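Local coordinates for uncharacterized protein ygiD (Escherichia coli, PDB 2PW6) that opens the aromatic ring of DOPA between carbons 4 and 5 in vitro as a metal-dependent extradiol dioxygenase of the LigB family, its physiological substrate being unknown, at residues L18-G23 with W124-K129; K129-A134 with G166-A171. All coordinates share one frame; numbering follows the deposited sequence.

Overall arrangement
Contacts 1 and 2 lie side by side, their centres about 9 Å apart, where helix 121-130 packs on the central mixed sheet of the LigB-type domain. The helix serves both and Lys-129 belongs to both, contact 2 taking up the chain where contact 1 leaves it. On the sheet they reach two neighbouring parallel strands, 17-21 and 167-173, joined by probable hydrogen bonds such as Leu-18 O to Ala-171 N at 2.7 Å. Side chains mesh too: Leu-20 meets Val-170, and Leu-18 meets Met-130. Contact 1 reaches the zinc site at the end of strand 17-21; contact 2 is apolar packing away from the metal, the Met-130 side chain lying about 10 Å from that of His-22.

Contact 1: L18-G23 with W124-K129; sequences LFLGHG and WGVLIK. With ZN (zinc ion), chain B.
The imidazole of His-22 turns its NE2 edge to a zinc ion, 2.4 Å off, while the CB it hangs from rests on CG2 of Val-126. ND1, also on the ring's rim, is hydrogen-bonded to Ser-172 OG, and the ring of His-234 meets this one with the planes about 70° apart. This is the metal site of a LigB-type dioxygenase: strand 17-21 of the central sheet ends just before His-22, and helix 121-130 packs alongside. The other flat group, the Trp-124 indole, has Ile-128 CG2 from the next helical turn 3.5 Å above one face, toward the rim, and also meets the ring of Trp-184 of the second subunit.

With chi1 at 72°, CG of His-22 sits between the backbone N and the carbonyl carbon, which carries the ring away from the helix and toward the metal. Two attachments, zinc at NE2 and Ser-172 at ND1, limit how the ring can turn. His-57 and His-234 of the same chain, with Asp-86 of the second subunit, complete the zinc shell.

Val-126 provides the helix side of the packing, with both methyls in use. CG2 lies 4.0 Å from both His-22 CB and Leu-20 CB, while Trp-38 of helix 33-44 touches the same valine. The other methyl, CG1, lies anti to the backbone N (chi1 166°) and reaches the branched end of Leu-20, meeting CD2 at 3.7 Å.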
ATOM      1  N   LEU A  18      -6.204  -2.230 -21.834  1.00 47.46           N
ATOM      2  CA  LEU A  18      -5.016  -2.872 -21.317  1.00 46.53           C
ATOM      3  C   LEU A  18      -5.220  -3.386 -19.909  1.00 45.62           C
ATOM      4  O   LEU A  18      -5.642  -2.631 -19.026  1.00 45.71           O
ATOM      5  CB  LEU A  18      -3.860  -1.885 -21.307  1.00 46.28           C
ATOM      6  CG  LEU A  18      -2.902  -1.877 -22.496  1.00 47.98           C
ATOM      7  CD1 LEU A  18      -3.596  -1.617 -23.814  1.00 48.22           C
ATOM      8  CD2 LEU A  18      -1.884  -0.796 -22.228  1.00 47.51           C
ATOM      9  N   PHE A  19      -4.946  -4.678 -19.725  1.00 44.49           N
ATOM     10  CA  PHE A  19      -4.797  -5.296 -18.396  1.00 43.43           C
ATOM     11  C   PHE A  19      -3.325  -5.528 -18.139  1.00 43.05           C
ATOM     12  O   PHE A  19      -2.672  -6.200 -18.909  1.00 43.77           O
ATOM     13  CB  PHE A  19      -5.542  -6.644 -18.288  1.00 42.70           C
ATOM     14  CG  PHE A  19      -5.256  -7.372 -17.002  1.00 41.47           C
ATOM     15  CD1 PHE A  19      -5.820  -6.944 -15.812  1.00 38.72           C
ATOM     16  CD2 PHE A  19      -4.349  -8.456 -16.974  1.00 41.88           C
ATOM     17  CE1 PHE A  19      -5.547  -7.584 -14.633  1.00 38.50           C
ATOM     18  CE2 PHE A  19      -4.055  -9.102 -15.791  1.00 39.03           C
ATOM     19  CZ  PHE A  19      -4.649  -8.684 -14.627  1.00 41.72           C
ATOM     20  N   LEU A  20      -2.789  -4.967 -17.071  1.00 42.96           N
ATOM     21  CA  LEU A  20      -1.399  -5.181 -16.761  1.00 43.21           C
ATOM     22  C   LEU A  20      -1.275  -5.960 -15.452  1.00 43.07           C
ATOM     23  O   LEU A  20      -1.925  -5.621 -14.462  1.00 42.91           O
ATOM     24  CB  LEU A  20      -0.611  -3.861 -16.665  1.00 43.59           C
ATOM     25  CG  LEU A  20      -0.362  -2.899 -17.843  1.00 44.93           C
ATOM     26  CD1 LEU A  20      -0.252  -3.624 -19.174  1.00 46.84           C
ATOM     27  CD2 LEU A  20      -1.468  -1.854 -17.927  1.00 46.95           C
ATOM     28  N   GLY A  21      -0.441  -7.007 -15.474  1.00 42.76           N
ATOM     29  CA  GLY A  21       0.048  -7.657 -14.276  1.00 42.08           C
ATOM     30  C   GLY A  21       1.037  -6.705 -13.681  1.00 43.01           C
ATOM     31  O   GLY A  21       1.950  -6.254 -14.355  1.00 44.42           O
ATOM     32  N   HIS A  22       0.871  -6.347 -12.425  1.00 43.09           N
ATOM     33  CA  HIS A  22       1.734  -5.378 -11.787  1.00 42.33           C
ATOM     34  C   HIS A  22       2.557  -5.930 -10.641  1.00 43.18           C
ATOM     35  O   HIS A  22       2.308  -7.017 -10.189  1.00 42.53           O
ATOM     36  CB  HIS A  22       0.950  -4.133 -11.365  1.00 41.57           C
ATOM     37  CG  HIS A  22       0.044  -4.335 -10.190  1.00 40.33           C
ATOM     38  ND1 HIS A  22      -1.252  -3.897 -10.178  1.00 40.40           N
ATOM     39  CD2 HIS A  22       0.254  -4.887  -8.981  1.00 37.70           C
ATOM     40  CE1 HIS A  22      -1.807  -4.184  -9.028  1.00 38.71           C
ATOM     41  NE2 HIS A  22      -0.914  -4.788  -8.280  1.00 36.34           N
ATOM     42  N   GLY A  23       3.530  -5.154 -10.172  1.00 45.40           N
ATOM     43  CA  GLY A  23       4.300  -5.509  -8.972  1.00 47.28           C
ATOM     44  C   GLY A  23       5.243  -4.423  -8.487  1.00 49.34           C
ATOM     45  O   GLY A  23       4.856  -3.465  -7.785  1.00 51.23           O
ATOM     46  N   TRP A 124       0.700   2.551  -9.613  1.00 46.38           N
ATOM     47  CA  TRP A 124       1.649   3.643  -9.693  1.00 46.85           C
ATOM     48  C   TRP A 124       2.909   3.258 -10.479  1.00 46.75           C
ATOM     49  O   TRP A 124       3.439   4.068 -11.217  1.00 46.19           O
ATOM     50  CB  TRP A 124       1.988   4.081  -8.276  1.00 47.18           C
ATOM     51  CG  TRP A 124       3.011   5.151  -8.182  1.00 48.60           C
ATOM     52  CD1 TRP A 124       2.810   6.496  -8.298  1.00 49.56           C
ATOM     53  CD2 TRP A 124       4.398   4.973  -7.925  1.00 49.04           C
ATOM     54  NE1 TRP A 124       3.997   7.169  -8.143  1.00 49.34           N
ATOM     55  CE2 TRP A 124       4.990   6.258  -7.919  1.00 49.27           C
ATOM     56  CE3 TRP A 124       5.208   3.846  -7.715  1.00 51.41           C
ATOM     57  CZ2 TRP A 124       6.354   6.457  -7.696  1.00 49.94           C
ATOM     58  CZ3 TRP A 124       6.568   4.037  -7.503  1.00 51.15           C
ATOM     59  CH2 TRP A 124       7.131   5.343  -7.494  1.00 50.62           C
ATOM     60  N   GLY A 125       3.356   2.011 -10.312  1.00 46.86           N
ATOM     61  CA  GLY A 125       4.495   1.455 -11.003  1.00 46.74           C
ATOM     62  C   GLY A 125       4.228   1.325 -12.484  1.00 46.91           C
ATOM     63  O   GLY A 125       5.110   1.621 -13.315  1.00 46.79           O
ATOM     64  N   VAL A 126       3.021   0.888 -12.834  1.00 46.67           N
ATOM     65  CA  VAL A 126       2.635   0.828 -14.253  1.00 46.93           C
ATOM     66  C   VAL A 126       2.493   2.218 -14.880  1.00 47.63           C
ATOM     67  O   VAL A 126       2.969   2.447 -15.984  1.00 47.87           O
ATOM     68  CB  VAL A 126       1.361   0.012 -14.500  1.00 46.74           C
ATOM     69  CG1 VAL A 126       0.812   0.270 -15.913  1.00 45.97           C
ATOM     70  CG2 VAL A 126       1.637  -1.488 -14.289  1.00 46.51           C
ATOM     71  N   LEU A 127       1.848   3.136 -14.169  1.00 48.02           N
ATOM     72  CA  LEU A 127       1.593   4.472 -14.678  1.00 48.69           C
ATOM     73  C   LEU A 127       2.856   5.354 -14.768  1.00 49.62           C
ATOM     74  O   LEU A 127       3.014   6.078 -15.740  1.00 49.82           O
ATOM     75  CB  LEU A 127       0.490   5.168 -13.863  1.00 47.93           C
ATOM     76  CG  LEU A 127      -0.924   4.584 -13.973  1.00 47.09           C
ATOM     77  CD1 LEU A 127      -1.801   5.204 -12.953  1.00 45.98           C
ATOM     78  CD2 LEU A 127      -1.543   4.739 -15.367  1.00 45.87           C
ATOM     79  N   ILE A 128       3.747   5.301 -13.776  1.00 51.12           N
ATOM     80  CA  ILE A 128       4.999   6.108 -13.826  1.00 52.43           C
ATOM     81  C   ILE A 128       5.928   5.695 -14.971  1.00 52.73           C
ATOM     82  O   ILE A 128       6.656   6.534 -15.498  1.00 53.14           O
ATOM     83  CB  ILE A 128       5.833   6.133 -12.499  1.00 52.23           C
ATOM     84  CG1 ILE A 128       6.112   4.709 -11.974  1.00 53.65           C
ATOM     85  CG2 ILE A 128       5.201   7.058 -11.470  1.00 53.43           C
ATOM     86  CD1 ILE A 128       7.358   4.583 -11.023  1.00 52.72           C
ATOM     87  N   LYS A 129       5.888   4.414 -15.338  1.00 52.64           N
ATOM     88  CA  LYS A 129       6.631   3.890 -16.467  1.00 53.05           C
ATOM     89  C   LYS A 129       5.950   4.193 -17.792  1.00 53.70           C
ATOM     90  O   LYS A 129       6.630   4.469 -18.789  1.00 54.29           O
ATOM     91  CB  LYS A 129       6.802   2.365 -16.340  1.00 52.97           C
ATOM     92  CG  LYS A 129       7.779   1.934 -15.257  1.00 53.08           C
ATOM     93  CD  LYS A 129       9.169   2.504 -15.494  1.00 54.70           C
ATOM     94  CE  LYS A 129       9.983   2.525 -14.211  1.00 56.46           C
ATOM     95  NZ  LYS A 129      11.456   2.477 -14.496  1.00 57.19           N
TER
HETATM   96 ZN    ZN B 272      -1.519  -5.716  -6.151  1.00 23.09          ZN

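Contact 2: K129-A134 with G166-A171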
ATOM      1  N   LYS A 129       5.888   4.414 -15.338  1.00 52.64           N
ATOM      2  CA  LYS A 129       6.631   3.890 -16.467  1.00 53.05           C
ATOM      3  C   LYS A 129       5.950   4.193 -17.792  1.00 53.70           C
ATOM      4  O   LYS A 129       6.630   4.469 -18.789  1.00 54.29           O
ATOM      5  CB  LYS A 129       6.802   2.365 -16.340  1.00 52.97           C
ATOM      6  CG  LYS A 129       7.779   1.934 -15.257  1.00 53.08           C
ATOM      7  CD  LYS A 129       9.169   2.504 -15.494  1.00 54.70           C
ATOM      8  CE  LYS A 129       9.983   2.525 -14.211  1.00 56.46           C
ATOM      9  NZ  LYS A 129      11.456   2.477 -14.496  1.00 57.19           N
HETATM   10  N   MSE A 130       4.615   4.123 -17.802  1.00 53.37           N
HETATM   11  CA  MSE A 130       3.832   4.181 -19.020  1.00 53.53           C
HETATM   12  C   MSE A 130       3.752   5.616 -19.525  1.00 52.29           C
HETATM   13  O   MSE A 130       4.086   5.896 -20.683  1.00 52.70           O
HETATM   14  CB  MSE A 130       2.445   3.612 -18.773  1.00 53.10           C
HETATM   15  CG  MSE A 130       1.776   3.058 -19.969  1.00 53.61           C
HETATM   16 SE   MSE A 130       0.216   1.942 -19.533  1.00 59.26          SE
HETATM   17  CE  MSE A 130      -0.533   1.959 -21.302  1.00 53.65           C
ATOM     18  N   TYR A 131       3.335   6.513 -18.637  1.00 50.80           N
ATOM     19  CA  TYR A 131       3.161   7.924 -18.937  1.00 48.66           C
ATOM     20  C   TYR A 131       3.846   8.725 -17.852  1.00 49.16           C
ATOM     21  O   TYR A 131       3.159   9.320 -17.007  1.00 49.29           O
ATOM     22  CB  TYR A 131       1.661   8.280 -19.003  1.00 46.92           C
ATOM     23  CG  TYR A 131       0.932   7.571 -20.116  1.00 43.71           C
ATOM     24  CD1 TYR A 131      -0.077   6.657 -19.852  1.00 40.49           C
ATOM     25  CD2 TYR A 131       1.270   7.819 -21.464  1.00 42.45           C
ATOM     26  CE1 TYR A 131      -0.739   5.985 -20.926  1.00 38.52           C
ATOM     27  CE2 TYR A 131       0.619   7.170 -22.520  1.00 39.19           C
ATOM     28  CZ  TYR A 131      -0.385   6.257 -22.249  1.00 39.71           C
ATOM     29  OH  TYR A 131      -1.007   5.634 -23.316  1.00 41.20           O
ATOM     30  N   PRO A 132       5.202   8.734 -17.860  1.00 49.55           N
ATOM     31  CA  PRO A 132       6.016   9.331 -16.808  1.00 50.32           C
ATOM     32  C   PRO A 132       5.602  10.723 -16.388  1.00 51.53           C
ATOM     33  O   PRO A 132       5.768  11.070 -15.220  1.00 52.01           O
ATOM     34  CB  PRO A 132       7.423   9.392 -17.421  1.00 50.41           C
ATOM     35  CG  PRO A 132       7.428   8.463 -18.528  1.00 49.80           C
ATOM     36  CD  PRO A 132       6.034   8.083 -18.889  1.00 49.54           C
ATOM     37  N   ASP A 133       5.089  11.518 -17.324  1.00 52.51           N
ATOM     38  CA  ASP A 133       4.884  12.941 -17.067  1.00 53.94           C
ATOM     39  C   ASP A 133       3.577  13.258 -16.326  1.00 53.69           C
ATOM     40  O   ASP A 133       3.348  14.402 -15.918  1.00 53.46           O
ATOM     41  CB  ASP A 133       5.012  13.749 -18.370  1.00 54.69           C
ATOM     42  CG  ASP A 133       6.467  13.941 -18.790  1.00 57.44           C
ATOM     43  OD1 ASP A 133       7.171  14.748 -18.129  1.00 59.90           O
ATOM     44  OD2 ASP A 133       6.905  13.280 -19.766  1.00 59.47           O
ATOM     45  N   ALA A 134       2.744  12.232 -16.132  1.00 53.33           N
ATOM     46  CA  ALA A 134       1.451  12.386 -15.477  1.00 52.81           C
ATOM     47  C   ALA A 134       0.673  13.560 -16.105  1.00 52.53           C
ATOM     48  O   ALA A 134       0.192  14.455 -15.400  1.00 51.54           O
ATOM     49  CB  ALA A 134       1.626  12.555 -13.960  1.00 51.98           C
ATOM     50  N   GLY A 166     -12.040   8.285 -27.588  1.00 47.75           N
ATOM     51  CA  GLY A 166     -10.666   8.682 -27.223  1.00 46.68           C
ATOM     52  C   GLY A 166     -10.169   8.218 -25.855  1.00 46.60           C
ATOM     53  O   GLY A 166      -9.184   8.769 -25.322  1.00 46.30           O
ATOM     54  N   ILE A 167     -10.836   7.212 -25.281  1.00 45.84           N
ATOM     55  CA  ILE A 167     -10.579   6.830 -23.886  1.00 46.01           C
ATOM     56  C   ILE A 167      -9.934   5.458 -23.795  1.00 46.09           C
ATOM     57  O   ILE A 167     -10.449   4.480 -24.325  1.00 45.32           O
ATOM     58  CB  ILE A 167     -11.860   6.880 -22.959  1.00 45.88           C
ATOM     59  CG1 ILE A 167     -12.630   8.213 -23.078  1.00 44.38           C
ATOM     60  CG2 ILE A 167     -11.508   6.488 -21.498  1.00 45.49           C
ATOM     61  CD1 ILE A 167     -11.801   9.477 -22.885  1.00 41.18           C
HETATM   62  N   MSE A 168      -8.801   5.423 -23.108  1.00 46.75           N
HETATM   63  CA  MSE A 168      -8.085   4.197 -22.843  1.00 48.55           C
HETATM   64  C   MSE A 168      -8.457   3.608 -21.484  1.00 46.94           C
HETATM   65  O   MSE A 168      -8.369   4.269 -20.458  1.00 46.35           O
HETATM   66  CB  MSE A 168      -6.587   4.445 -22.874  1.00 47.69           C
HETATM   67  CG  MSE A 168      -5.794   3.150 -22.812  1.00 50.75           C
HETATM   68 SE   MSE A 168      -3.910   3.480 -22.739  1.00 56.30          SE
HETATM   69  CE  MSE A 168      -3.743   4.785 -21.329  1.00 55.87           C
ATOM     70  N   LEU A 169      -8.854   2.345 -21.506  1.00 46.62           N
ATOM     71  CA  LEU A 169      -9.051   1.574 -20.305  1.00 45.93           C
ATOM     72  C   LEU A 169      -7.695   0.953 -19.869  1.00 45.87           C
ATOM     73  O   LEU A 169      -7.049   0.215 -20.644  1.00 45.77           O
ATOM     74  CB  LEU A 169     -10.142   0.527 -20.558  1.00 45.35           C
ATOM     75  CG  LEU A 169     -11.384   1.097 -21.290  1.00 46.53           C
ATOM     76  CD1 LEU A 169     -12.365   0.033 -21.779  1.00 46.46           C
ATOM     77  CD2 LEU A 169     -12.151   2.207 -20.483  1.00 43.96           C
ATOM     78  N   VAL A 170      -7.238   1.312 -18.670  1.00 44.56           N
ATOM     79  CA  VAL A 170      -6.082   0.641 -18.055  1.00 44.89           C
ATOM     80  C   VAL A 170      -6.496  -0.085 -16.746  1.00 43.53           C
ATOM     81  O   VAL A 170      -6.731   0.542 -15.721  1.00 43.25           O
ATOM     82  CB  VAL A 170      -4.859   1.592 -17.855  1.00 44.09           C
ATOM     83  CG1 VAL A 170      -5.229   2.741 -16.999  1.00 48.32           C
ATOM     84  CG2 VAL A 170      -3.689   0.880 -17.190  1.00 44.85           C
ATOM     85  N   ALA A 171      -6.635  -1.403 -16.825  1.00 42.84           N
ATOM     86  CA  ALA A 171      -6.914  -2.244 -15.632  1.00 41.97           C
ATOM     87  C   ALA A 171      -5.606  -2.859 -15.154  1.00 41.50           C
ATOM     88  O   ALA A 171      -4.775  -3.237 -15.965  1.00 41.65           O
ATOM     89  CB  ALA A 171      -7.887  -3.296 -15.969  1.00 41.63           C
TER
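Met-168, a selenomethionine like Met-130, reaches out from strand 167-173 and meets two consecutive residues at the end of helix 121-130. Its chain is stretched as far as SE, then bends at chi3 (50°), and the bend lays the terminal methyl against Tyr-131 while leaving the selenium beside Met-130. The methyl comes to the edge of the phenol ring, near its plane, with Met-168 CE 3.3 Å from Tyr-131 CE1. It is therefore the rim of the ring, and not a face, that takes the methyl. The hydroxyl shares in this: Tyr-131 OH lies 3.5 Å from Met-168 CE and 3.7 Å from Met-168 SE. Those are apolar neighbours, and the buried hydroxyl has no hydrogen-bond partner anywhere in the model.

Met-130 arrives from the helix with its whole side chain extended, CG anti to the backbone N (chi1 -154°), and meets Met-168 tip to tip, CE of Met-130 lying 4.0 Å from SE of Met-168. Here a helix of an alpha/beta domain lies over its central sheet, and strand 167-173 runs parallel between strands 50-60 and 17-21. Pro-48 touches both Met-168 and Tyr-131.

Tyr-131 is also where the helix gives way: it is the first residue with non-helical backbone angles, and it opens a type I beta turn closed by Ala-134 N to Tyr-131 O at 3.1 Å. Ending at CB and lacking the phenol ring, an alanine here would probably leave a gap beside Met-168 CE and let that methyl turn more easily about chi3. The carbonyl of Tyr-131 accepts a second bond, from the hydroxyl of Tyr-89.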